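Local coordinates for periplasmic His/Glu/Gln/Arg/opine family-binding protein (Silicibacter pomeroyi, PDB 3I6V) that binds lysine between its two lobes, and probably serves as the periplasmic receptor of an amino acid ABC transporter, at residues 6-12 with 45-51; 117-121 with 149-153. Numbering follows the deposited sequence.

Overall arrangement
Contacts 1 and 2 sit in the two lobes of a family 3 periplasmic binding protein, on opposite sides of the chain's centre. Their centres lie 26 Å apart and their nearest atoms about 10 Å, and the bound lysine spans that gap. Contact 1, residues 6-12 with 45-51, joins the central strand 7-11 to the edge strand 46-50; it is only partly buried and is held by main-chain hydrogen bonds. Contact 2, residues 117-121 with 149-153, is buried and packs a helix on a strand through side chains. Chemistry at the ligand differs too: contact 1 offers a carboxylate to the lysine NZ, whereas contact 2 reaches the lysine N through water.

Contact 1: residues 6-12 with 45-51; sequences TVRMGTE and TCEWVKN. With LYS (lysine), chain B.
Strands 7-11 and 46-50 are neighbours in the parallel sheet of one lobe of a type II periplasmic-binding-protein fold, linked by a right-handed beta-alpha-beta crossover through helix 30-42. Both backbones are extended, their axes 4.6 Å apart and crossing at -31°, in the unbroken register Thr-6/Thr-45 to Glu-12/Asn-51 (CA-CA 4.7-5.2 Å). Odd residues of 7-11 make the backbone bonds: Val-7 N to Thr-45 O (2.9 Å), Glu-47 N to Val-7 O (3.1 Å), Met-9 N to Glu-47 O (2.8 Å), Val-49 N to Met-9 O (2.8 Å), Thr-11 N to Val-49 O (2.9 Å) and Asn-51 N to Thr-11 O (2.7 Å). Even residues turn theirs to Asp-66, Thr-67 and Ile-69, around strand 67-68. Exposed Glu-47 and Lys-50 suit the edge strand.

Val-7 (chi1 p) sets CG1 3.7 Å from Cys-46 CB, under helix 30-42. On the other face, Arg-8 lays CB 4.1 Å from Val-49 CG2 and salt-bridges Asp-66 through its guanidinium. Met-9, all m, unbranched and apolar as suits its buried face, brings CG 3.8 Å from Cys-46 CB and sets CB over the Trp-48 six-membered ring, a CH-pi contact 3.7 Å from the centroid. The indole (chi1 m, chi2 91°) gives NE1 to Asp-36. Gly-10 CA lies 3.3 Å from Val-49 O, a CA-H...O contact. Thr-11 (t) packs CG2 4.1 Å from Trp-48 CE3, its hydroxyl bonded to Ile-69 O. Past the strand, Glu-12 (phi/psi -78/-40) extends into the pocket, its carboxylate suiting the cationic lysine: OE1 accepts a 2.7 Å hydrogen bond from ligand NZ.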
ATOM      1  N   THR A   6      -8.377 -19.236 -13.582  1.00 37.51           N
ATOM      2  CA  THR A   6      -8.490 -18.613 -12.237  1.00 37.73           C
ATOM      3  C   THR A   6      -7.225 -17.829 -11.970  1.00 35.81           C
ATOM      4  O   THR A   6      -6.110 -18.373 -12.054  1.00 38.11           O
ATOM      5  CB  THR A   6      -8.643 -19.666 -11.115  1.00 38.24           C
ATOM      6  OG1 THR A   6      -9.673 -20.588 -11.475  1.00 42.82           O
ATOM      7  CG2 THR A   6      -9.030 -19.022  -9.785  1.00 38.99           C
ATOM      8  N   VAL A   7      -7.386 -16.561 -11.623  1.00 33.36           N
ATOM      9  CA  VAL A   7      -6.237 -15.729 -11.285  0.50 31.48           C
ATOM     10  C   VAL A   7      -6.086 -15.665  -9.766  1.00 30.88           C
ATOM     11  O   VAL A   7      -7.027 -15.340  -9.042  1.00 31.34           O
ATOM     12  CB  VAL A   7      -6.317 -14.309 -11.908  0.50 31.48           C
ATOM     13  CG1 VAL A   7      -7.546 -13.567 -11.435  0.50 29.38           C
ATOM     14  CG2 VAL A   7      -5.047 -13.504 -11.596  0.50 30.46           C
ATOM     15  N   ARG A   8      -4.899 -15.990  -9.286  1.00 29.11           N
ATOM     16  CA  ARG A   8      -4.621 -15.904  -7.866  1.00 27.30           C
ATOM     17  C   ARG A   8      -4.145 -14.464  -7.541  1.00 26.35           C
ATOM     18  O   ARG A   8      -3.087 -14.022  -8.024  1.00 26.00           O
ATOM     19  CB  ARG A   8      -3.605 -16.975  -7.501  1.00 27.63           C
ATOM     20  CG  ARG A   8      -4.219 -18.435  -7.509  1.00 29.53           C
ATOM     21  CD  ARG A   8      -3.085 -19.456  -7.439  1.00 33.30           C
ATOM     22  NE  ARG A   8      -2.166 -19.128  -8.539  1.00 39.39           N
ATOM     23  CZ  ARG A   8      -0.907 -19.544  -8.655  1.00 41.26           C
ATOM     24  NH1 ARG A   8      -0.182 -19.133  -9.691  1.00 39.95           N
ATOM     25  NH2 ARG A   8      -0.374 -20.361  -7.745  1.00 41.18           N
ATOM     26  N   MET A   9      -4.980 -13.726  -6.815  1.00 24.19           N
ATOM     27  CA  MET A   9      -4.705 -12.338  -6.444  1.00 24.32           C
ATOM     28  C   MET A   9      -3.961 -12.324  -5.111  1.00 23.73           C
ATOM     29  O   MET A   9      -4.525 -12.741  -4.090  1.00 23.81           O
ATOM     30  CB  MET A   9      -6.019 -11.534  -6.360  1.00 23.66           C
ATOM     31  CG  MET A   9      -6.858 -11.617  -7.663  1.00 25.37           C
ATOM     32  SD  MET A   9      -6.345 -10.538  -9.049  1.00 17.90           S
ATOM     33  CE  MET A   9      -6.869  -8.999  -8.421  1.00 22.06           C
ATOM     34  N   GLY A  10      -2.700 -11.890  -5.125  1.00 22.29           N
ATOM     35  CA  GLY A  10      -1.879 -11.836  -3.916  1.00 22.34           C
ATOM     36  C   GLY A  10      -1.958 -10.477  -3.212  1.00 23.38           C
ATOM     37  O   GLY A  10      -1.820  -9.422  -3.849  1.00 22.20           O
ATOM     38  N   THR A  11      -2.156 -10.502  -1.890  1.00 22.99           N
ATOM     39  CA  THR A  11      -2.190  -9.307  -1.083  1.00 23.03           C
ATOM     40  C   THR A  11      -1.547  -9.573   0.275  1.00 24.45           C
ATOM     41  O   THR A  11      -1.307 -10.755   0.650  1.00 24.38           O
ATOM     42  CB  THR A  11      -3.621  -8.710  -0.966  1.00 23.86           C
ATOM     43  OG1 THR A  11      -3.532  -7.361  -0.485  1.00 24.82           O
ATOM     44  CG2 THR A  11      -4.551  -9.543  -0.041  1.00 22.15           C
ATOM     45  N   GLU A  12      -1.244  -8.480   0.990  1.00 23.11           N
ATOM     46  CA  GLU A  12      -0.578  -8.567   2.276  1.00 24.21           C
ATOM     47  C   GLU A  12      -1.568  -8.972   3.398  1.00 24.16           C
ATOM     48  O   GLU A  12      -1.200  -9.709   4.290  1.00 23.70           O
ATOM     49  CB  GLU A  12       0.060  -7.224   2.635  1.00 23.50           C
ATOM     50  CG  GLU A  12       0.929  -7.248   3.874  1.00 23.24           C
ATOM     51  CD  GLU A  12       1.547  -5.870   4.235  1.00 25.05           C
ATOM     52  OE1 GLU A  12       1.181  -4.827   3.634  1.00 26.02           O
ATOM     53  OE2 GLU A  12       2.392  -5.838   5.146  1.00 25.33           O
ATOM     54  N   THR A  45     -12.080 -15.290 -13.148  1.00 35.11           N
ATOM     55  CA  THR A  45     -12.529 -15.648 -11.805  1.00 37.53           C
ATOM     56  C   THR A  45     -11.301 -15.571 -10.901  1.00 38.01           C
ATOM     57  O   THR A  45     -10.180 -15.924 -11.302  1.00 39.04           O
ATOM     58  CB  THR A  45     -13.133 -17.057 -11.770  1.00 37.93           C
ATOM     59  OG1 THR A  45     -12.149 -17.967 -12.267  1.00 40.67           O
ATOM     60  CG2 THR A  45     -14.366 -17.138 -12.667  1.00 37.79           C
ATOM     61  N   CYS A  46     -11.482 -15.083  -9.691  1.00 37.74           N
ATOM     62  CA  CYS A  46     -10.328 -14.963  -8.847  1.00 38.14           C
ATOM     63  C   CYS A  46     -10.413 -15.667  -7.511  1.00 36.93           C
ATOM     64  O   CYS A  46     -11.491 -15.983  -7.014  1.00 36.46           O
ATOM     65  CB  CYS A  46      -9.940 -13.508  -8.668  1.00 38.93           C
ATOM     66  SG  CYS A  46     -11.063 -12.538  -7.702  1.00 43.36           S
ATOM     67  N   GLU A  47      -9.237 -15.900  -6.959  1.00 35.22           N
ATOM     68  CA  GLU A  47      -9.069 -16.502  -5.674  1.00 34.61           C
ATOM     69  C   GLU A  47      -8.023 -15.625  -4.960  1.00 32.84           C
ATOM     70  O   GLU A  47      -7.030 -15.197  -5.564  1.00 32.53           O
ATOM     71  CB  GLU A  47      -8.601 -17.938  -5.902  1.00 35.28           C
ATOM     72  CG  GLU A  47      -7.637 -18.502  -4.902  1.00 40.37           C
ATOM     73  CD  GLU A  47      -7.073 -19.856  -5.341  1.00 48.28           C
ATOM     74  OE1 GLU A  47      -7.690 -20.493  -6.224  1.00 49.68           O
ATOM     75  OE2 GLU A  47      -5.998 -20.270  -4.814  1.00 51.08           O
ATOM     76  N   TRP A  48      -8.266 -15.318  -3.704  1.00 30.26           N
ATOM     77  CA  TRP A  48      -7.392 -14.424  -2.950  1.00 29.06           C
ATOM     78  C   TRP A  48      -6.340 -15.177  -2.166  1.00 28.61           C
ATOM     79  O   TRP A  48      -6.646 -16.202  -1.540  1.00 27.83           O
ATOM     80  CB  TRP A  48      -8.224 -13.533  -2.047  1.00 28.61           C
ATOM     81  CG  TRP A  48      -8.936 -12.531  -2.834  1.00 27.89           C
ATOM     82  CD1 TRP A  48     -10.196 -12.637  -3.372  1.00 28.79           C
ATOM     83  CD2 TRP A  48      -8.426 -11.267  -3.238  1.00 27.31           C
ATOM     84  NE1 TRP A  48     -10.508 -11.488  -4.072  1.00 29.90           N
ATOM     85  CE2 TRP A  48      -9.433 -10.633  -4.012  1.00 28.29           C
ATOM     86  CE3 TRP A  48      -7.218 -10.607  -3.026  1.00 26.71           C
ATOM     87  CZ2 TRP A  48      -9.270  -9.356  -4.555  1.00 26.32           C
ATOM     88  CZ3 TRP A  48      -7.061  -9.329  -3.556  1.00 27.83           C
ATOM     89  CH2 TRP A  48      -8.079  -8.723  -4.320  1.00 26.02           C
ATOM     90  N   VAL A  49      -5.101 -14.685  -2.208  1.00 26.93           N
ATOM     91  CA  VAL A  49      -3.973 -15.325  -1.508  1.00 26.07           C
ATOM     92  C   VAL A  49      -3.297 -14.277  -0.631  1.00 26.55           C
ATOM     93  O   VAL A  49      -3.037 -13.152  -1.089  1.00 25.92           O
ATOM     94  CB  VAL A  49      -2.943 -15.987  -2.475  1.00 26.33           C
ATOM     95  CG1 VAL A  49      -1.826 -16.750  -1.692  1.00 24.63           C
ATOM     96  CG2 VAL A  49      -3.656 -16.959  -3.426  1.00 27.93           C
ATOM     97  N   LYS A  50      -3.053 -14.631   0.637  1.00 25.80           N
ATOM     98  CA  LYS A  50      -2.411 -13.736   1.586  1.00 25.93           C
ATOM     99  C   LYS A  50      -0.939 -14.044   1.583  1.00 24.98           C
ATOM    100  O   LYS A  50      -0.564 -15.196   1.622  1.00 24.32           O
ATOM    101  CB  LYS A  50      -2.993 -13.947   2.998  1.00 26.57           C
ATOM    102  CG  LYS A  50      -2.272 -13.190   4.110  1.00 30.13           C
ATOM    103  CD  LYS A  50      -2.868 -13.597   5.482  1.00 36.43           C
ATOM    104  CE  LYS A  50      -1.884 -13.307   6.630  1.00 42.65           C
ATOM    105  NZ  LYS A  50      -2.140 -11.982   7.224  1.00 43.59           N
ATOM    106  N   ASN A  51      -0.087 -13.024   1.533  1.00 24.56           N
ATOM    107  CA  ASN A  51       1.345 -13.267   1.605  1.00 24.65           C
ATOM    108  C   ASN A  51       1.999 -12.128   2.373  1.00 25.36           C
ATOM    109  O   ASN A  51       1.587 -10.987   2.194  1.00 26.15           O
ATOM    110  CB  ASN A  51       1.952 -13.360   0.174  1.00 25.31           C
ATOM    111  CG  ASN A  51       3.326 -13.982   0.170  1.00 23.05           C
ATOM    112  OD1 ASN A  51       3.466 -15.164  -0.099  1.00 25.73           O
ATOM    113  ND2 ASN A  51       4.341 -13.210   0.504  1.00 23.44           N
TER
HETATM  114  N   LYS B   1       3.289   2.403  -1.182  1.00 19.25           N
HETATM  115  CA  LYS B   1       4.520   2.136  -0.369  1.00 19.15           C
HETATM  116  C   LYS B   1       5.480   1.235  -1.113  1.00 19.85           C
HETATM  117  O   LYS B   1       5.104   0.711  -2.171  1.00 20.69           O
HETATM  118  CB  LYS B   1       4.144   1.500   0.993  1.00 18.75           C
HETATM  119  CG  LYS B   1       3.555   0.092   0.910  1.00 17.98           C
HETATM  120  CD  LYS B   1       3.147  -0.402   2.341  1.00 20.74           C
HETATM  121  CE  LYS B   1       2.607  -1.880   2.352  1.00 20.73           C
HETATM  122  NZ  LYS B   1       2.122  -2.258   3.775  1.00 20.25           N
HETATM  123  OXT LYS B   1       6.635   1.000  -0.655  1.00 20.47           O

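Contact 2: residues 117-121 with 149-153; sequences QAGYI and VFADR. With LYS (lysine), chain B.
Part of the lysine pocket is formed here, where helix 116-123 of the second lobe meets the C-terminal end of strand 148-152. The segment axes approach to 8.3 Å at 139°, with Gln-117 CA nearest Ala-151 CA (5.9 Å). Phe-150 (chi1 t, chi2 63°) is the main apolar partner between these two segments: CE2 lies 3.3 Å from Tyr-120 CD2, and CD2 3.7 Å from Ile-121 CG1 and 3.6 Å from Gln-117 CB; Tyr-96 and Val-109 complete the packing. The Tyr-120 ring (t) is slid aside, centroids 4.9 Å apart, planes at 27°. Gln-117 (m, p) runs past Ala-151, CG to CA 3.7 Å; its NE2 also bonds Ser-94, and OE1 is 3.4 Å from lysine CB. Asp-152 (t) N-caps the following helix, OD2 accepting from Tyr-155 N and bonding Tyr-18. One water accepts from Gln-117 NE2 (2.8 Å) and lysine N (3.1 Å) and donates to Asp-152 OD1 (2.7 Å). Apolar packing thus adjoins a polar edge, where amide and carboxylate suit a water shared with the lysine alpha-amino N.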
ATOM      1  N   GLN A 117       9.234   4.163   1.692  1.00 19.69           N
ATOM      2  CA  GLN A 117       9.412   4.955   2.934  1.00 18.34           C
ATOM      3  C   GLN A 117      10.682   4.542   3.639  1.00 19.10           C
ATOM      4  O   GLN A 117      11.486   5.401   4.039  1.00 20.00           O
ATOM      5  CB  GLN A 117       8.177   4.871   3.856  1.00 19.11           C
ATOM      6  CG  GLN A 117       6.977   5.688   3.323  1.00 17.61           C
ATOM      7  CD  GLN A 117       6.162   4.909   2.292  1.00 17.70           C
ATOM      8  OE1 GLN A 117       6.411   3.716   2.082  1.00 18.07           O
ATOM      9  NE2 GLN A 117       5.192   5.578   1.638  1.00 19.49           N
ATOM     10  N   ALA A 118      10.906   3.237   3.761  1.00 18.58           N
ATOM     11  CA  ALA A 118      12.191   2.766   4.275  1.00 18.28           C
ATOM     12  C   ALA A 118      13.367   3.277   3.416  1.00 18.84           C
ATOM     13  O   ALA A 118      14.369   3.697   3.964  1.00 18.40           O
ATOM     14  CB  ALA A 118      12.240   1.231   4.354  1.00 17.79           C
ATOM     15  N   GLY A 119      13.255   3.218   2.100  1.00 18.57           N
ATOM     16  CA  GLY A 119      14.333   3.749   1.219  1.00 20.29           C
ATOM     17  C   GLY A 119      14.647   5.232   1.468  1.00 20.62           C
ATOM     18  O   GLY A 119      15.813   5.633   1.521  1.00 20.76           O
ATOM     19  N   TYR A 120      13.604   6.034   1.652  1.00 20.81           N
ATOM     20  CA  TYR A 120      13.737   7.478   1.874  1.00 20.46           C
ATOM     21  C   TYR A 120      14.422   7.726   3.201  1.00 21.12           C
ATOM     22  O   TYR A 120      15.327   8.563   3.297  1.00 20.48           O
ATOM     23  CB  TYR A 120      12.343   8.125   1.863  1.00 20.35           C
ATOM     24  CG  TYR A 120      12.336   9.611   2.171  1.00 20.57           C
ATOM     25  CD1 TYR A 120      12.390  10.554   1.153  1.00 19.87           C
ATOM     26  CD2 TYR A 120      12.241  10.067   3.492  1.00 21.65           C
ATOM     27  CE1 TYR A 120      12.373  11.943   1.439  1.00 21.26           C
ATOM     28  CE2 TYR A 120      12.212  11.445   3.794  1.00 22.65           C
ATOM     29  CZ  TYR A 120      12.285  12.375   2.772  1.00 24.17           C
ATOM     30  OH  TYR A 120      12.258  13.739   3.090  1.00 24.64           O
ATOM     31  N   ILE A 121      14.010   6.995   4.240  1.00 22.21           N
ATOM     32  CA  ILE A 121      14.665   7.163   5.541  1.00 22.15           C
ATOM     33  C   ILE A 121      16.117   6.686   5.525  1.00 22.12           C
ATOM     34  O   ILE A 121      16.988   7.342   6.128  1.00 22.39           O
ATOM     35  CB  ILE A 121      13.876   6.484   6.686  1.00 22.60           C
ATOM     36  CG1 ILE A 121      12.481   7.105   6.788  1.00 20.91           C
ATOM     37  CG2 ILE A 121      14.683   6.551   8.004  1.00 22.32           C
ATOM     38  CD1 ILE A 121      12.446   8.653   7.110  1.00 19.22           C
ATOM     39  N   VAL A 149       7.344   7.384  13.054  1.00 24.96           N
ATOM     40  CA  VAL A 149       7.177   6.425  11.964  1.00 23.98           C
ATOM     41  C   VAL A 149       6.981   7.246  10.694  1.00 23.10           C
ATOM     42  O   VAL A 149       6.285   8.273  10.718  1.00 24.59           O
ATOM     43  CB  VAL A 149       5.955   5.476  12.189  1.00 23.26           C
ATOM     44  CG1 VAL A 149       4.695   6.295  12.513  1.00 22.32           C
ATOM     45  CG2 VAL A 149       5.722   4.586  10.959  1.00 22.44           C
ATOM     46  N   PHE A 150       7.574   6.781   9.594  1.00 21.88           N
ATOM     47  CA  PHE A 150       7.372   7.406   8.277  1.00 21.12           C
ATOM     48  C   PHE A 150       6.666   6.388   7.387  1.00 20.00           C
ATOM     49  O   PHE A 150       7.187   5.304   7.154  1.00 19.92           O
ATOM     50  CB  PHE A 150       8.740   7.797   7.701  1.00 20.10           C
ATOM     51  CG  PHE A 150       8.677   8.583   6.407  1.00 20.88           C
ATOM     52  CD1 PHE A 150       8.080   9.849   6.366  1.00 20.25           C
ATOM     53  CD2 PHE A 150       9.246   8.057   5.241  1.00 17.43           C
ATOM     54  CE1 PHE A 150       8.044  10.582   5.164  1.00 21.97           C
ATOM     55  CE2 PHE A 150       9.231   8.760   4.038  1.00 18.66           C
ATOM     56  CZ  PHE A 150       8.628  10.033   3.992  1.00 19.44           C
ATOM     57  N   ALA A 151       5.482   6.742   6.898  1.00 19.97           N
ATOM     58  CA  ALA A 151       4.623   5.794   6.207  1.00 20.77           C
ATOM     59  C   ALA A 151       3.676   6.515   5.301  1.00 21.60           C
ATOM     60  O   ALA A 151       3.630   7.741   5.273  1.00 22.73           O
ATOM     61  CB  ALA A 151       3.794   4.947   7.263  1.00 20.65           C
ATOM     62  N   ASP A 152       2.880   5.744   4.581  1.00 22.33           N
ATOM     63  CA  ASP A 152       1.902   6.292   3.670  1.00 23.28           C
ATOM     64  C   ASP A 152       0.865   7.081   4.453  1.00 24.36           C
ATOM     65  O   ASP A 152       0.363   6.596   5.511  1.00 23.75           O
ATOM     66  CB  ASP A 152       1.236   5.142   2.957  1.00 23.03           C
ATOM     67  CG  ASP A 152       0.218   5.582   1.989  1.00 27.83           C
ATOM     68  OD1 ASP A 152       0.599   5.963   0.856  1.00 25.95           O
ATOM     69  OD2 ASP A 152      -0.983   5.487   2.354  1.00 31.07           O
ATOM     70  N   ARG A 153       0.551   8.282   3.957  1.00 23.47           N
ATOM     71  CA  ARG A 153      -0.346   9.186   4.643  1.00 25.09           C
ATOM     72  C   ARG A 153      -1.745   8.571   4.764  1.00 25.97           C
ATOM     73  O   ARG A 153      -2.402   8.721   5.806  1.00 26.20           O
ATOM     74  CB  ARG A 153      -0.446  10.554   3.950  1.00 25.38           C
ATOM     75  CG  ARG A 153      -1.307  11.562   4.764  1.00 27.93           C
ATOM     76  CD  ARG A 153      -1.339  12.998   4.176  1.00 30.49           C
ATOM     77  NE  ARG A 153      -2.291  13.756   4.970  1.00 34.31           N
ATOM     78  CZ  ARG A 153      -1.998  14.374   6.111  1.00 33.58           C
ATOM     79  NH1 ARG A 153      -0.753  14.395   6.589  1.00 31.56           N
ATOM     80  NH2 ARG A 153      -2.957  15.009   6.761  1.00 35.38           N
TER
HETATM   81  N   LYS B   1       3.289   2.403  -1.182  1.00 19.25           N
HETATM   82  CA  LYS B   1       4.520   2.136  -0.369  1.00 19.15           C
HETATM   83  C   LYS B   1       5.480   1.235  -1.113  1.00 19.85           C
HETATM   84  O   LYS B   1       5.104   0.711  -2.171  1.00 20.69           O
HETATM   85  CB  LYS B   1       4.144   1.500   0.993  1.00 18.75           C
HETATM   86  CG  LYS B   1       3.555   0.092   0.910  1.00 17.98           C
HETATM   87  CD  LYS B   1       3.147  -0.402   2.341  1.00 20.74           C
HETATM   88  CE  LYS B   1       2.607  -1.880   2.352  1.00 20.73           C
HETATM   89  NZ  LYS B   1       2.122  -2.258   3.775  1.00 20.25           N
HETATM   90  OXT LYS B   1       6.635   1.000  -0.655  1.00 20.47           O
HETATM   91  O   HOH W   1       3.035   5.282  -0.069  1.00 22.45           O